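Local coordinates for LbaCas13a H328A (C2c2) (PDB 5WLH), which binds pre-crRNA and, as a Cas13a (C2c2) enzyme of CRISPR defence, probably serves as an RNA-guided nuclease that cleaves RNA, at residues Glu90-Lys93 / Lys94-Arg98; Ser108-Asp111 / Arg112-Lys116; Ile156-Thr159 / Asn160-Arg164; Asp217-Arg220 / Asp221-Tyr225. All coordinates share one frame; numbering follows the deposited sequence.

Contact 1. Residues Glu90-Lys93 / Lys94-Arg98; sequences EIVK and KINRR
Val92 and Asn96 lie side by side on the last turn of helix 83-96, with Val92 CG1 3.9 Å from Asn96 ND2. Their backbones are joined as well: Asn96 N gives a hydrogen bond to Val92 O (3.0 Å). The Asn96 side chain leaves with CG beside its own backbone N (chi1 -78°), which keeps the amide alongside the preceding turn. Lys93 doubles back through bends at chi2 and chi3, bringing NZ to 3.4 Å from Asn96 ND2. Both atoms are donors, so the pair is no bond; each has its own acceptor, Lys93 NZ on Glu74 O and Asn96 ND2 on Phe72 O. On another side of the helix Ile95 CD1 meets Ile91 CG2 at 4.1 Å, and Ile91 continues this apolar surface to Ile181 of helix 175-185. The side chains of Glu90 and Lys94 meet at Glu90 CG and Lys94 CE (4.2 Å), while Glu90 OE1 and Lys94 NZ, 5.7 Å apart, make no salt bridge; Lys94 N bonds to Glu90 O. Arg97 is where the chain leaves helical geometry, and its N reaches Lys93 O by a weak bond. With an alanine here in place of Asn96, Phe72 O is likely to lose its amide donor, and the helix end one of its ties to the chain around Phe72. Chemically, then, the two neighbouring donors do not compete: each serves a separate backbone carbonyl, coupling the helix C-terminus to the chain that precedes the helix.

Contact 2. Residues Ser108-Asp111 / Arg112-Lys116; sequences SVDD and RAFEK
Phe114 turns its ring back onto the preceding loop, CD2 standing 4.0 Å from Val109 CG1 and CE2 3.7 Å from Asp110 CB. Asp110 CB approaches the ring obliquely, and the Asp110 carboxylate is inclined 63° to it. The torsion that places CG beside the backbone N of Phe114 (chi1 -47°) also lets Ala113 CB sit over the centre of one ring face, 4.1 Å above its plane. Asp110 OD2 forms a salt bridge with Arg151, whose helix 146-155 also packs on the ring through Thr148 and Leu152. Val109 holds CG1, the methyl facing Phe114, between its backbone N and carbonyl carbon. Ser108 OG takes the same rotation and bonds to Ser104 O, while Ser108 CB is left 3.4 Å from Glu115 OE2. A water bridges the two backbones, donating to Val109 O and accepting from Phe114 N, each at 2.8 Å. A serine in place of Phe114 would probably open a gap beside Val109 and Leu152 and leave the Asp110 methylene without its aromatic cover. The backbone explains the tight fold: Asp110, Asp111 and Arg112 all have positive phi, and Arg112 N bonds to Ser108 O (2.9 Å). This is a short left-handed helical turn, which passes through a type I beta turn, Arg112 to Glu115, into the right-handed helix 115-130.

Contact 3. Residues Ile156-Thr159 / Asn160-Arg164; sequences ISET and NFINR
Helix 158-166 begins with an N-cap: Ser157 OG accepts from Asn160 N at 3.2 Å, and the N-H points almost straight at the oxygen (169°). Ser157 turns its hydroxyl between its backbone N and carbonyl carbon (chi1 70°), which carries OG over the start of the first turn. The same hydroxyl bonds to Gly154 O, so it links the new helix to the end of helix 146-155. Asn160 does not return the capping bond; its ND2 goes to Ile155 O instead, a second tie to the preceding helix. Within the turn, Phe161 N meets Ser157 O at 2.9 Å and Ile162 N meets Glu158 O at 2.7 Å. The extended Glu158 side chain passes Ile162 at an angle, its CG 3.6 Å from Ile162 CD1, and continues to Asn205 through OE1. Ile162 itself packs on Leu202 and Ala206, so both residues face helix 193-206. Thr159 and Asn163 run side by side, Thr159 CG2 lying 3.9 Å from Asn163 ND2. Phe161 is directed to another flank of the turn, where its ring closes on the Ile156 backbone: CE1 comes within 4.0 Å of Ile156 CA, and Phe222 and Ile223 of helix 218-230 line the ring together with Met106. The serine N-cap is a standard helix-start motif, used here where helix 158-166 follows helix 146-155 after only two intervening residues.

Contact 4. Residues Asp217-Arg220 / Asp221-Tyr225; sequences DVQR and DFIDY
Asp224 folds its carboxylate over the Gln219 carbonyl, CG 3.1 Å from Gln219 O, and is gripped by two side chains of its own helix. Gln219 NE2 donates to Asp224 OD1 at 3.0 Å, in the plane of its own amide but from above the carboxylate plane. Arg220 NH1 forms a salt bridge to Asp224 OD2, also 3.0 Å, the oxygen sitting at the guanidinium edge and the donor on its anti side but tilted out of the carboxylate plane. Bends at chi2 in Gln219 and Arg220 turn both chains back to reach it, their flat groups inclined 48° and 60° to the carboxylate. Tyr121 on OD1 and Ser136 on OD2 complete the set, while Ser125 shares Arg220 NH1 and Ile156 O takes Gln219 NE2. At the helix start Asp217 is the N-cap, its OD2 accepting Arg220 N at 2.7 Å. Separately, Asp217 N donates to Asp221 OD2 (3.0 Å), an oxygen that Arg194 also holds by a salt bridge. Between these ends the helix widens into a pi-type turn: Val218 O accepts both Phe222 N and Ile223 N, and Asp224 N reaches Gln219 O at 2.8 Å. The wider spacing brings Val218 CG1 to 4.0 Å from Ile223 CD1. With a cation and several neutral donors around it, buried Asp224 is likely to stay ionised, its charge probably balanced in part by Arg220.

All four contacts belong to the helical N-terminal part of the chain, with centres about 44 to 52 Å from the chain's centre. Contacts 3 and 4 are the pair that touch: their centres are about 12 Å apart, and Glu158 OE2 packs 3.6 Å from Val218 CB, so the two capped helix starts bear on each other. Contact 1 lies about 15 Å from contact 3 between centres and contact 2 lies about 17 Å from it, neither touching it directly. Contact 4 comes nearest the bound RNA, about 4 Å between nearest atoms, where Tyr225 packs on a phosphate; the nearest atom of contact 3 is about 17 Å from the RNA, and those of contacts 1 and 2 are each about 19 Å from it.

Contact 1. Residues Glu90-Lys93 / Lys94-Arg98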
loop_
_atom_site.group_PDB
_atom_site.type_symbol
_atom_site.label_atom_id
_atom_site.label_comp_id
_atom_site.label_asym_id
_atom_site.label_seq_id
_atom_site.Cartn_x
_atom_site.Cartn_y
_atom_site.Cartn_z
ATOM N N GLU A 90 -29.604 27.413 -10.918
ATOM C CA GLU A 90 -30.980 27.505 -11.395
ATOM C C GLU A 90 -31.031 27.623 -12.913
ATOM O O GLU A 90 -31.909 27.036 -13.557
ATOM C CB GLU A 90 -31.685 28.693 -10.735
ATOM C CG GLU A 90 -33.202 28.590 -10.718
ATOM C CD GLU A 90 -33.715 27.643 -9.646
ATOM O OE1 GLU A 90 -34.902 27.256 -9.712
ATOM O OE2 GLU A 90 -32.931 27.281 -8.743
ATOM N N ILE A 91 -30.096 28.376 -13.499
ATOM C CA ILE A 91 -30.031 28.494 -14.955
ATOM C C ILE A 91 -29.788 27.129 -15.584
ATOM O O ILE A 91 -30.452 26.743 -16.555
ATOM C CB ILE A 91 -28.944 29.507 -15.361
ATOM C CG1 ILE A 91 -29.352 30.915 -14.941
ATOM C CG2 ILE A 91 -28.707 29.466 -16.863
ATOM C CD1 ILE A 91 -30.692 31.342 -15.505
ATOM N N VAL A 92 -28.840 26.371 -15.027
ATOM C CA VAL A 92 -28.535 25.043 -15.551
ATOM C C VAL A 92 -29.768 24.149 -15.493
ATOM O O VAL A 92 -30.107 23.462 -16.463
ATOM C CB VAL A 92 -27.352 24.427 -14.781
ATOM C CG1 VAL A 92 -27.334 22.923 -14.948
ATOM C CG2 VAL A 92 -26.044 25.036 -15.252
ATOM N N LYS A 93 -30.474 24.164 -14.359
ATOM C CA LYS A 93 -31.613 23.268 -14.187
ATOM C C LYS A 93 -32.724 23.578 -15.176
ATOM O O LYS A 93 -33.349 22.662 -15.722
ATOM C CB LYS A 93 -32.122 23.339 -12.748
ATOM C CG LYS A 93 -31.217 22.614 -11.752
ATOM C CD LYS A 93 -31.120 21.123 -12.075
ATOM C CE LYS A 93 -29.831 20.769 -12.815
ATOM N NZ LYS A 93 -29.962 19.529 -13.638
ATOM N N LYS A 94 -32.975 24.861 -15.438
ATOM C CA LYS A 94 -34.005 25.224 -16.405
ATOM C C LYS A 94 -33.618 24.785 -17.813
ATOM O O LYS A 94 -34.473 24.344 -18.590
ATOM C CB LYS A 94 -34.261 26.729 -16.358
ATOM C CG LYS A 94 -34.913 27.199 -15.064
ATOM C CD LYS A 94 -34.806 28.706 -14.894
ATOM C CE LYS A 94 -35.838 29.231 -13.899
ATOM N NZ LYS A 94 -37.215 29.294 -14.479
ATOM N N ILE A 95 -32.332 24.895 -18.158
ATOM C CA ILE A 95 -31.874 24.427 -19.462
ATOM C C ILE A 95 -32.066 22.923 -19.588
ATOM O O ILE A 95 -32.384 22.415 -20.672
ATOM C CB ILE A 95 -30.402 24.831 -19.681
ATOM C CG1 ILE A 95 -30.276 26.350 -19.769
ATOM C CG2 ILE A 95 -29.826 24.155 -20.932
ATOM C CD1 ILE A 95 -28.860 26.825 -20.011
ATOM N N ASN A 96 -31.900 22.189 -18.485
ATOM C CA ASN A 96 -31.995 20.734 -18.493
ATOM C C ASN A 96 -33.416 20.216 -18.293
ATOM O O ASN A 96 -33.675 19.044 -18.594
ATOM C CB ASN A 96 -31.091 20.138 -17.406
ATOM C CG ASN A 96 -29.628 20.111 -17.808
ATOM O OD1 ASN A 96 -29.281 20.331 -18.974
ATOM N ND2 ASN A 96 -28.761 19.823 -16.847
ATOM N N ARG A 97 -34.333 21.046 -17.794
ATOM C CA ARG A 97 -35.715 20.622 -17.598
ATOM C C ARG A 97 -36.386 20.354 -18.943
ATOM O O ARG A 97 -35.876 20.716 -20.008
ATOM C CB ARG A 97 -36.505 21.676 -16.821
ATOM C CG ARG A 97 -36.299 21.641 -15.309
ATOM C CD ARG A 97 -37.529 22.148 -14.555
ATOM N NE ARG A 97 -38.324 21.063 -13.979
ATOM C CZ ARG A 97 -39.343 20.465 -14.591
ATOM N NH1 ARG A 97 -39.702 20.835 -15.814
ATOM N NH2 ARG A 97 -40.004 19.491 -13.979
ATOM N N ARG A 98 -37.554 19.713 -18.882
ATOM C CA ARG A 98 -38.265 19.364 -20.105
ATOM C C ARG A 98 -38.618 20.629 -20.884
ATOM O O ARG A 98 -38.774 21.711 -20.311
ATOM C CB ARG A 98 -39.518 18.535 -19.779
ATOM C CG ARG A 98 -40.619 18.590 -20.844
ATOM C CD ARG A 98 -41.975 18.123 -20.333
ATOM N NE ARG A 98 -42.090 16.663 -20.315
ATOM C CZ ARG A 98 -42.167 15.891 -21.399
ATOM N NH1 ARG A 98 -42.145 16.424 -22.615
ATOM N NH2 ARG A 98 -42.270 14.574 -21.267
#

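Contact 2. Residues Ser108-Asp111 / Arg112-Lys116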
loop_
_atom_site.group_PDB
_atom_site.type_symbol
_atom_site.label_atom_id
_atom_site.label_comp_id
_atom_site.label_asym_id
_atom_site.label_seq_id
_atom_site.Cartn_x
_atom_site.Cartn_y
_atom_site.Cartn_z
ATOM N N SER A 108 -36.171 12.361 -30.724
ATOM C CA SER A 108 -37.148 11.280 -30.785
ATOM C C SER A 108 -38.499 11.751 -31.311
ATOM O O SER A 108 -39.456 10.967 -31.339
ATOM C CB SER A 108 -37.310 10.644 -29.405
ATOM O OG SER A 108 -37.730 11.614 -28.461
ATOM N N VAL A 109 -38.579 13.009 -31.745
ATOM C CA VAL A 109 -39.827 13.607 -32.193
ATOM C C VAL A 109 -40.460 12.799 -33.332
ATOM O O VAL A 109 -39.776 12.088 -34.086
ATOM C CB VAL A 109 -39.546 15.062 -32.612
ATOM C CG1 VAL A 109 -38.583 15.094 -33.793
ATOM C CG2 VAL A 109 -40.826 15.815 -32.939
ATOM N N ASP A 110 -41.789 12.890 -33.434
ATOM C CA ASP A 110 -42.544 12.225 -34.493
ATOM C C ASP A 110 -42.403 10.707 -34.384
ATOM O O ASP A 110 -42.044 10.024 -35.342
ATOM C CB ASP A 110 -42.112 12.731 -35.872
ATOM C CG ASP A 110 -43.237 12.701 -36.894
ATOM O OD1 ASP A 110 -44.342 12.197 -36.582
ATOM O OD2 ASP A 110 -43.006 13.183 -38.024
ATOM N N ASP A 111 -42.667 10.192 -33.182
ATOM C CA ASP A 111 -42.693 8.752 -32.905
ATOM C C ASP A 111 -41.375 8.076 -33.289
ATOM O O ASP A 111 -41.356 7.051 -33.972
ATOM C CB ASP A 111 -43.880 8.077 -33.605
ATOM C CG ASP A 111 -45.228 8.469 -32.997
ATOM O OD1 ASP A 111 -45.321 8.629 -31.760
ATOM O OD2 ASP A 111 -46.197 8.615 -33.765
ATOM N N ARG A 112 -40.262 8.665 -32.841
ATOM C CA ARG A 112 -38.919 8.098 -33.008
ATOM C C ARG A 112 -38.536 7.902 -34.473
ATOM O O ARG A 112 -37.625 7.131 -34.772
ATOM C CB ARG A 112 -38.776 6.764 -32.262
ATOM C CG ARG A 112 -39.325 6.749 -30.844
ATOM C CD ARG A 112 -38.458 5.898 -29.910
ATOM N NE ARG A 112 -39.090 5.664 -28.611
ATOM C CZ ARG A 112 -40.234 5.006 -28.412
ATOM N NH1 ARG A 112 -40.910 4.470 -29.424
ATOM N NH2 ARG A 112 -40.703 4.870 -27.178
ATOM N N ALA A 113 -39.201 8.604 -35.397
ATOM C CA ALA A 113 -39.013 8.335 -36.820
ATOM C C ALA A 113 -37.644 8.765 -37.330
ATOM O O ALA A 113 -37.208 8.282 -38.382
ATOM C CB ALA A 113 -40.100 9.033 -37.641
ATOM N N PHE A 114 -36.958 9.652 -36.617
ATOM C CA PHE A 114 -35.688 10.186 -37.088
ATOM C C PHE A 114 -34.500 9.774 -36.232
ATOM O O PHE A 114 -33.379 10.203 -36.519
ATOM C CB PHE A 114 -35.777 11.711 -37.170
ATOM C CG PHE A 114 -37.019 12.181 -37.843
ATOM C CD1 PHE A 114 -37.307 11.766 -39.137
ATOM C CD2 PHE A 114 -37.925 12.998 -37.180
ATOM C CE1 PHE A 114 -38.472 12.185 -39.770
ATOM C CE2 PHE A 114 -39.092 13.419 -37.810
ATOM C CZ PHE A 114 -39.361 13.015 -39.103
ATOM N N GLU A 115 -34.711 8.946 -35.205
ATOM C CA GLU A 115 -33.606 8.537 -34.343
ATOM C C GLU A 115 -32.491 7.885 -35.149
ATOM O O GLU A 115 -31.308 8.172 -34.930
ATOM C CB GLU A 115 -34.110 7.580 -33.269
ATOM C CG GLU A 115 -34.904 8.245 -32.175
ATOM C CD GLU A 115 -35.337 7.261 -31.115
ATOM O OE1 GLU A 115 -35.331 6.043 -31.405
ATOM O OE2 GLU A 115 -35.679 7.707 -29.999
ATOM N N LYS A 116 -32.852 7.010 -36.090
ATOM C CA LYS A 116 -31.848 6.344 -36.912
ATOM C C LYS A 116 -31.108 7.343 -37.794
ATOM O O LYS A 116 -29.887 7.251 -37.954
ATOM C CB LYS A 116 -32.501 5.254 -37.764
ATOM C CG LYS A 116 -32.488 3.853 -37.144
ATOM C CD LYS A 116 -31.074 3.275 -37.067
ATOM C CE LYS A 116 -30.816 2.600 -35.720
ATOM N NZ LYS A 116 -29.369 2.609 -35.350
HETATM O O HOH W 1 -37.319 10.811 -34.061
#

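Contact 3. Residues Ile156-Thr159 / Asn160-Arg164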
loop_
_atom_site.group_PDB
_atom_site.type_symbol
_atom_site.label_atom_id
_atom_site.label_comp_id
_atom_site.label_asym_id
_atom_site.label_seq_id
_atom_site.Cartn_x
_atom_site.Cartn_y
_atom_site.Cartn_z
ATOM N N ILE A 156 -31.463 20.167 -35.368
ATOM C CA ILE A 156 -30.116 20.246 -34.816
ATOM C C ILE A 156 -29.409 21.487 -35.344
ATOM O O ILE A 156 -28.213 21.452 -35.644
ATOM C CB ILE A 156 -29.313 18.971 -35.112
ATOM C CG1 ILE A 156 -29.323 18.649 -36.611
ATOM C CG2 ILE A 156 -29.885 17.807 -34.314
ATOM C CD1 ILE A 156 -28.082 17.904 -37.071
ATOM N N SER A 157 -30.143 22.590 -35.445
ATOM C CA SER A 157 -29.594 23.878 -35.841
ATOM C C SER A 157 -29.345 24.755 -34.619
ATOM O O SER A 157 -29.869 24.515 -33.529
ATOM C CB SER A 157 -30.539 24.599 -36.810
ATOM O OG SER A 157 -31.710 25.032 -36.129
ATOM N N GLU A 158 -28.525 25.788 -34.819
ATOM C CA GLU A 158 -28.324 26.773 -33.764
ATOM C C GLU A 158 -29.643 27.415 -33.362
ATOM O O GLU A 158 -29.897 27.641 -32.173
ATOM C CB GLU A 158 -27.338 27.841 -34.224
ATOM C CG GLU A 158 -27.100 28.914 -33.179
ATOM C CD GLU A 158 -25.909 29.796 -33.508
ATOM O OE1 GLU A 158 -25.639 30.754 -32.747
ATOM O OE2 GLU A 158 -25.253 29.528 -34.527
ATOM N N THR A 159 -30.489 27.723 -34.345
ATOM C CA THR A 159 -31.772 28.353 -34.046
ATOM C C THR A 159 -32.583 27.504 -33.074
ATOM O O THR A 159 -33.067 28.003 -32.051
ATOM C CB THR A 159 -32.557 28.595 -35.339
ATOM O OG1 THR A 159 -31.835 29.500 -36.189
ATOM C CG2 THR A 159 -33.926 29.182 -35.017
ATOM N N ASN A 160 -32.716 26.206 -33.360
ATOM C CA ASN A 160 -33.494 25.346 -32.474
ATOM C C ASN A 160 -32.806 25.161 -31.128
ATOM O O ASN A 160 -33.470 25.123 -30.085
ATOM C CB ASN A 160 -33.747 23.993 -33.129
ATOM C CG ASN A 160 -34.825 23.216 -32.419
ATOM O OD1 ASN A 160 -35.818 23.792 -31.975
ATOM N ND2 ASN A 160 -34.612 21.917 -32.251
ATOM N N PHE A 161 -31.475 25.044 -31.120
ATOM C CA PHE A 161 -30.774 24.952 -29.845
ATOM C C PHE A 161 -30.978 26.215 -29.018
ATOM O O PHE A 161 -31.208 26.146 -27.804
ATOM C CB PHE A 161 -29.281 24.681 -30.084
ATOM C CG PHE A 161 -28.912 23.208 -30.103
ATOM C CD1 PHE A 161 -29.510 22.334 -30.996
ATOM C CD2 PHE A 161 -27.945 22.711 -29.233
ATOM C CE1 PHE A 161 -29.161 20.978 -31.019
ATOM C CE2 PHE A 161 -27.594 21.368 -29.250
ATOM C CZ PHE A 161 -28.195 20.504 -30.142
ATOM N N ILE A 162 -30.913 27.386 -29.659
ATOM C CA ILE A 162 -31.136 28.638 -28.941
ATOM C C ILE A 162 -32.549 28.670 -28.370
ATOM O O ILE A 162 -32.767 29.086 -27.227
ATOM C CB ILE A 162 -30.857 29.838 -29.866
ATOM C CG1 ILE A 162 -29.348 30.074 -29.997
ATOM C CG2 ILE A 162 -31.587 31.109 -29.374
ATOM C CD1 ILE A 162 -28.968 31.129 -31.013
ATOM N N ASN A 163 -33.525 28.198 -29.148
ATOM C CA ASN A 163 -34.906 28.169 -28.676
ATOM C C ASN A 163 -35.074 27.203 -27.512
ATOM O O ASN A 163 -35.737 27.527 -26.523
ATOM C CB ASN A 163 -35.848 27.795 -29.820
ATOM C CG ASN A 163 -35.969 28.888 -30.856
ATOM O OD1 ASN A 163 -35.694 30.060 -30.581
ATOM N ND2 ASN A 163 -36.384 28.512 -32.062
ATOM N N ARG A 164 -34.488 26.009 -27.607
ATOM C CA ARG A 164 -34.613 25.062 -26.506
ATOM C C ARG A 164 -33.885 25.566 -25.265
ATOM O O ARG A 164 -34.358 25.373 -24.137
ATOM C CB ARG A 164 -34.091 23.690 -26.937
ATOM C CG ARG A 164 -34.903 23.037 -28.049
ATOM C CD ARG A 164 -36.362 22.827 -27.652
ATOM N NE ARG A 164 -36.516 21.736 -26.693
ATOM C CZ ARG A 164 -37.198 20.615 -26.923
ATOM N NH1 ARG A 164 -37.276 19.681 -25.980
ATOM N NH2 ARG A 164 -37.803 20.423 -28.092
#

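Contact 4. Residues Asp217-Arg220 / Asp221-Tyr225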
loop_
_atom_site.group_PDB
_atom_site.type_symbol
_atom_site.label_atom_id
_atom_site.label_comp_id
_atom_site.label_asym_id
_atom_site.label_seq_id
_atom_site.Cartn_x
_atom_site.Cartn_y
_atom_site.Cartn_z
ATOM N N ASP A 217 -17.270 27.507 -35.477
ATOM C CA ASP A 217 -18.566 27.284 -36.105
ATOM C C ASP A 217 -19.454 26.549 -35.111
ATOM O O ASP A 217 -19.140 25.419 -34.723
ATOM C CB ASP A 217 -18.407 26.469 -37.384
ATOM C CG ASP A 217 -19.708 26.290 -38.124
ATOM O OD1 ASP A 217 -20.101 27.218 -38.864
ATOM O OD2 ASP A 217 -20.335 25.225 -37.970
ATOM N N VAL A 218 -20.564 27.179 -34.709
ATOM C CA VAL A 218 -21.419 26.563 -33.693
ATOM C C VAL A 218 -21.905 25.195 -34.158
ATOM O O VAL A 218 -21.893 24.222 -33.391
ATOM C CB VAL A 218 -22.592 27.491 -33.331
ATOM C CG1 VAL A 218 -23.678 26.693 -32.614
ATOM C CG2 VAL A 218 -22.109 28.626 -32.453
ATOM N N GLN A 219 -22.316 25.093 -35.421
ATOM C CA GLN A 219 -22.846 23.829 -35.923
ATOM C C GLN A 219 -21.793 22.723 -35.873
ATOM O O GLN A 219 -22.042 21.634 -35.346
ATOM C CB GLN A 219 -23.363 24.005 -37.351
ATOM C CG GLN A 219 -24.007 22.745 -37.890
ATOM C CD GLN A 219 -25.329 22.467 -37.207
ATOM O OE1 GLN A 219 -26.214 23.329 -37.175
ATOM N NE2 GLN A 219 -25.456 21.284 -36.613
ATOM N N ARG A 220 -20.611 22.978 -36.428
ATOM C CA ARG A 220 -19.625 21.909 -36.557
ATOM C C ARG A 220 -18.877 21.664 -35.250
ATOM O O ARG A 220 -18.614 20.511 -34.888
ATOM C CB ARG A 220 -18.637 22.243 -37.676
ATOM C CG ARG A 220 -17.766 21.075 -38.096
ATOM C CD ARG A 220 -18.492 20.143 -39.063
ATOM N NE ARG A 220 -17.739 18.912 -39.250
ATOM C CZ ARG A 220 -18.121 17.716 -38.807
ATOM N NH1 ARG A 220 -19.267 17.580 -38.146
ATOM N NH2 ARG A 220 -17.354 16.653 -39.025
ATOM N N ASP A 221 -18.537 22.725 -34.531
ATOM C CA ASP A 221 -17.673 22.604 -33.364
ATOM C C ASP A 221 -18.431 22.250 -32.097
ATOM O O ASP A 221 -17.859 21.598 -31.212
ATOM C CB ASP A 221 -16.893 23.902 -33.149
ATOM C CG ASP A 221 -15.764 24.066 -34.155
ATOM O OD1 ASP A 221 -14.999 23.099 -34.339
ATOM O OD2 ASP A 221 -15.650 25.145 -34.769
ATOM N N PHE A 222 -19.700 22.647 -31.980
ATOM C CA PHE A 222 -20.482 22.275 -30.810
ATOM C C PHE A 222 -21.590 21.285 -31.154
ATOM O O PHE A 222 -21.569 20.145 -30.680
ATOM C CB PHE A 222 -21.086 23.495 -30.107
ATOM C CG PHE A 222 -21.922 23.124 -28.914
ATOM C CD1 PHE A 222 -21.328 22.549 -27.798
ATOM C CD2 PHE A 222 -23.296 23.307 -28.918
ATOM C CE1 PHE A 222 -22.091 22.187 -26.689
ATOM C CE2 PHE A 222 -24.056 22.934 -27.824
ATOM C CZ PHE A 222 -23.451 22.379 -26.707
ATOM N N ILE A 223 -22.559 21.688 -31.980
ATOM C CA ILE A 223 -23.777 20.889 -32.116
ATOM C C ILE A 223 -23.453 19.512 -32.667
ATOM O O ILE A 223 -23.893 18.489 -32.126
ATOM C CB ILE A 223 -24.800 21.611 -33.007
ATOM C CG1 ILE A 223 -25.240 22.918 -32.352
ATOM C CG2 ILE A 223 -25.983 20.690 -33.256
ATOM C CD1 ILE A 223 -26.252 23.711 -33.196
ATOM N N ASP A 224 -22.692 19.468 -33.765
ATOM C CA ASP A 224 -22.344 18.193 -34.374
ATOM C C ASP A 224 -21.579 17.321 -33.396
ATOM O O ASP A 224 -21.768 16.103 -33.367
ATOM C CB ASP A 224 -21.513 18.405 -35.638
ATOM C CG ASP A 224 -22.338 18.905 -36.822
ATOM O OD1 ASP A 224 -23.587 18.964 -36.743
ATOM O OD2 ASP A 224 -21.710 19.258 -37.833
ATOM N N TYR A 225 -20.704 17.930 -32.597
ATOM C CA TYR A 225 -19.969 17.161 -31.603
ATOM C C TYR A 225 -20.903 16.605 -30.540
ATOM O O TYR A 225 -20.762 15.447 -30.133
ATOM C CB TYR A 225 -18.875 18.011 -30.952
ATOM C CG TYR A 225 -17.926 17.142 -30.164
ATOM C CD1 TYR A 225 -16.841 16.547 -30.781
ATOM C CD2 TYR A 225 -18.152 16.874 -28.817
ATOM C CE1 TYR A 225 -15.991 15.714 -30.080
ATOM C CE2 TYR A 225 -17.300 16.049 -28.101
ATOM C CZ TYR A 225 -16.221 15.475 -28.744
ATOM O OH TYR A 225 -15.362 14.653 -28.052
#